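Local coordinates for protein ComZ (Thermus thermophilus, PDB 6QVI) that is a competence-associated pilin with a pseudopilin-like domain and a beta-solenoid domain, and probably serves as a DNA receptor at the pilus tip, at residues L75-E81 with R93-L98. Numbering follows the deposited sequence.
Sequences LVLAQNE and RYTATL
Two backbone N-H groups grip the carbonyl oxygen of Ala-96: Leu-77 N lies 3.0 Å from Ala-96 O, tilted out of the carbonyl plane, and Ala-78 N lies in that plane, on a lone pair. Two residues facing one make a classic beta bulge in the edge strand. Ala-78 O then accepts from Ala-96 N at 2.8 Å, and the methyl side chains of this pair keep the sheet thin where a helix lies against it. Before the bulge, Leu-75 and Leu-98 exchange both backbone bonds. A second irregularity follows at Asn-80, whose positive phi (56°) suits asparagine; with Glu-81 it faces Tyr-94 in a G1 bulge. Thr-95 fastens this turn with its hydroxyl, set beside its own backbone N (chi1 -75°), and Asn-80 N points almost straight at Thr-95 OG1 over 3.2 Å. At the exposed end, Asn-80 O sits above the centre of the Arg-93 guanidinium, 3.7 Å from CZ. Glu-81 and Tyr-94 run side by side. With Tyr-94 CG between its backbone N and carbonyl carbon (chi1 66°), one ring face turns to Glu-81 O, while Glu-81 CB makes an off-centre CH-pi contact 4.2 Å from the ring centroid. Replacing Tyr-94 with an alanine would probably open a gap beside Ala-78 and leave the aliphatic part of Glu-81 without its flat wall. The Glu-81 carboxylate forms a salt bridge with Lys-27 of helix 12-40, and Tyr-28 of that helix packs on Leu-77, Ala-78 and Ala-96. The doubly bulged strand thus borders strand 90-100, which pairs on its other edge with strand 107-115, in the antiparallel sheet that packs against the long N-terminal helix, as in pilins.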
loop_
_atom_site.group_PDB
_atom_site.type_symbol
_atom_site.label_atom_id
_atom_site.label_comp_id
_atom_site.label_asym_id
_atom_site.label_seq_id
_atom_site.Cartn_x
_atom_site.Cartn_y
_atom_site.Cartn_z
ATOM N N LEU A 75 28.065 10.240 7.373
ATOM C CA LEU A 75 27.814 10.806 6.081
ATOM C C LEU A 75 27.983 12.292 6.136
ATOM O O LEU A 75 27.294 12.951 6.839
ATOM C CB LEU A 75 26.405 10.482 5.665
ATOM C CG LEU A 75 25.876 11.342 4.548
ATOM C CD1 LEU A 75 26.545 10.897 3.281
ATOM C CD2 LEU A 75 24.395 11.166 4.421
ATOM N N VAL A 76 28.859 12.830 5.321
ATOM C CA VAL A 76 29.124 14.254 5.374
ATOM C C VAL A 76 28.142 14.999 4.499
ATOM O O VAL A 76 28.124 14.815 3.282
ATOM C CB VAL A 76 30.572 14.568 4.971
ATOM C CG1 VAL A 76 30.757 16.061 4.918
ATOM C CG2 VAL A 76 31.510 13.947 6.008
ATOM N N LEU A 77 27.364 15.890 5.114
ATOM C CA LEU A 77 26.427 16.721 4.361
ATOM C C LEU A 77 27.001 18.063 3.925
ATOM O O LEU A 77 26.454 18.659 2.993
ATOM C CB LEU A 77 25.178 17.020 5.171
ATOM C CG LEU A 77 24.500 15.865 5.852
ATOM C CD1 LEU A 77 23.425 16.451 6.759
ATOM C CD2 LEU A 77 23.958 14.921 4.805
ATOM N N ALA A 78 28.047 18.580 4.590
ATOM C CA ALA A 78 28.620 19.870 4.176
ATOM C C ALA A 78 29.987 20.076 4.810
ATOM O O ALA A 78 30.142 19.950 6.028
ATOM C CB ALA A 78 27.716 21.054 4.549
ATOM N N GLN A 79 30.978 20.329 3.978
ATOM C CA GLN A 79 32.324 20.527 4.442
ATOM C C GLN A 79 32.727 21.925 4.114
ATOM O O GLN A 79 32.663 22.320 2.988
ATOM C CB GLN A 79 33.245 19.557 3.765
ATOM C CG GLN A 79 34.625 19.555 4.334
ATOM C CD GLN A 79 35.147 18.169 4.541
ATOM O OE1 GLN A 79 36.238 17.840 4.120
ATOM N NE2 GLN A 79 34.375 17.351 5.203
ATOM N N ASN A 80 33.069 22.696 5.131
ATOM C CA ASN A 80 33.481 24.083 5.009
ATOM C C ASN A 80 32.515 25.015 4.325
ATOM O O ASN A 80 32.905 25.979 3.739
ATOM C CB ASN A 80 34.865 24.172 4.413
ATOM C CG ASN A 80 35.878 23.485 5.266
ATOM O OD1 ASN A 80 35.914 23.688 6.448
ATOM N ND2 ASN A 80 36.680 22.652 4.682
ATOM N N GLU A 81 31.235 24.773 4.467
ATOM C CA GLU A 81 30.265 25.623 3.846
ATOM C C GLU A 81 30.301 26.924 4.580
ATOM O O GLU A 81 30.378 26.927 5.764
ATOM C CB GLU A 81 28.910 24.976 3.986
ATOM C CG GLU A 81 27.747 25.749 3.417
ATOM C CD GLU A 81 26.682 24.837 2.867
ATOM O OE1 GLU A 81 27.019 23.755 2.367
ATOM O OE2 GLU A 81 25.506 25.202 2.923
ATOM N N ARG A 93 32.743 29.330 8.796
ATOM C CA ARG A 93 32.538 28.114 8.076
ATOM C C ARG A 93 31.963 27.082 9.014
ATOM O O ARG A 93 32.015 27.234 10.204
ATOM C CB ARG A 93 33.852 27.583 7.526
ATOM C CG ARG A 93 34.904 28.625 7.216
ATOM C CD ARG A 93 35.051 28.879 5.721
ATOM N NE ARG A 93 35.878 27.886 5.027
ATOM C CZ ARG A 93 36.087 27.873 3.711
ATOM N NH1 ARG A 93 35.530 28.801 2.946
ATOM N NH2 ARG A 93 36.838 26.932 3.156
ATOM N N TYR A 94 31.390 26.027 8.474
ATOM C CA TYR A 94 30.876 24.981 9.316
ATOM C C TYR A 94 30.889 23.693 8.622
ATOM O O TYR A 94 30.969 23.636 7.442
ATOM C CB TYR A 94 29.495 25.266 9.852
ATOM C CG TYR A 94 28.434 25.305 8.837
ATOM C CD1 TYR A 94 28.064 24.191 8.156
ATOM C CD2 TYR A 94 27.784 26.458 8.574
ATOM C CE1 TYR A 94 27.069 24.234 7.229
ATOM C CE2 TYR A 94 26.802 26.508 7.646
ATOM C CZ TYR A 94 26.455 25.388 6.986
ATOM O OH TYR A 94 25.480 25.474 6.068
ATOM N N THR A 95 30.852 22.639 9.385
ATOM C CA THR A 95 30.841 21.357 8.787
ATOM C C THR A 95 29.769 20.473 9.336
ATOM O O THR A 95 29.819 20.126 10.475
ATOM C CB THR A 95 32.160 20.680 8.916
ATOM O OG1 THR A 95 33.045 21.282 7.991
ATOM C CG2 THR A 95 32.006 19.271 8.562
ATOM N N ALA A 96 28.820 20.064 8.508
ATOM C CA ALA A 96 27.697 19.281 9.010
ATOM C C ALA A 96 27.928 17.832 8.631
ATOM O O ALA A 96 28.189 17.528 7.458
ATOM C CB ALA A 96 26.365 19.779 8.456
ATOM N N THR A 97 27.831 16.952 9.621
ATOM C CA THR A 97 28.008 15.520 9.446
ATOM C C THR A 97 26.813 14.822 10.057
ATOM O O THR A 97 26.323 15.229 11.116
ATOM C CB THR A 97 29.285 14.992 10.121
ATOM O OG1 THR A 97 30.420 15.730 9.663
ATOM C CG2 THR A 97 29.495 13.554 9.765
ATOM N N LEU A 98 26.344 13.778 9.369
ATOM C CA LEU A 98 25.194 12.990 9.792
ATOM C C LEU A 98 25.681 11.608 10.182
ATOM O O LEU A 98 26.373 10.956 9.395
ATOM C CB LEU A 98 24.154 12.886 8.672
ATOM C CG LEU A 98 22.990 11.960 9.056
ATOM C CD1 LEU A 98 22.316 12.511 10.287
ATOM C CD2 LEU A 98 21.992 11.768 7.915
#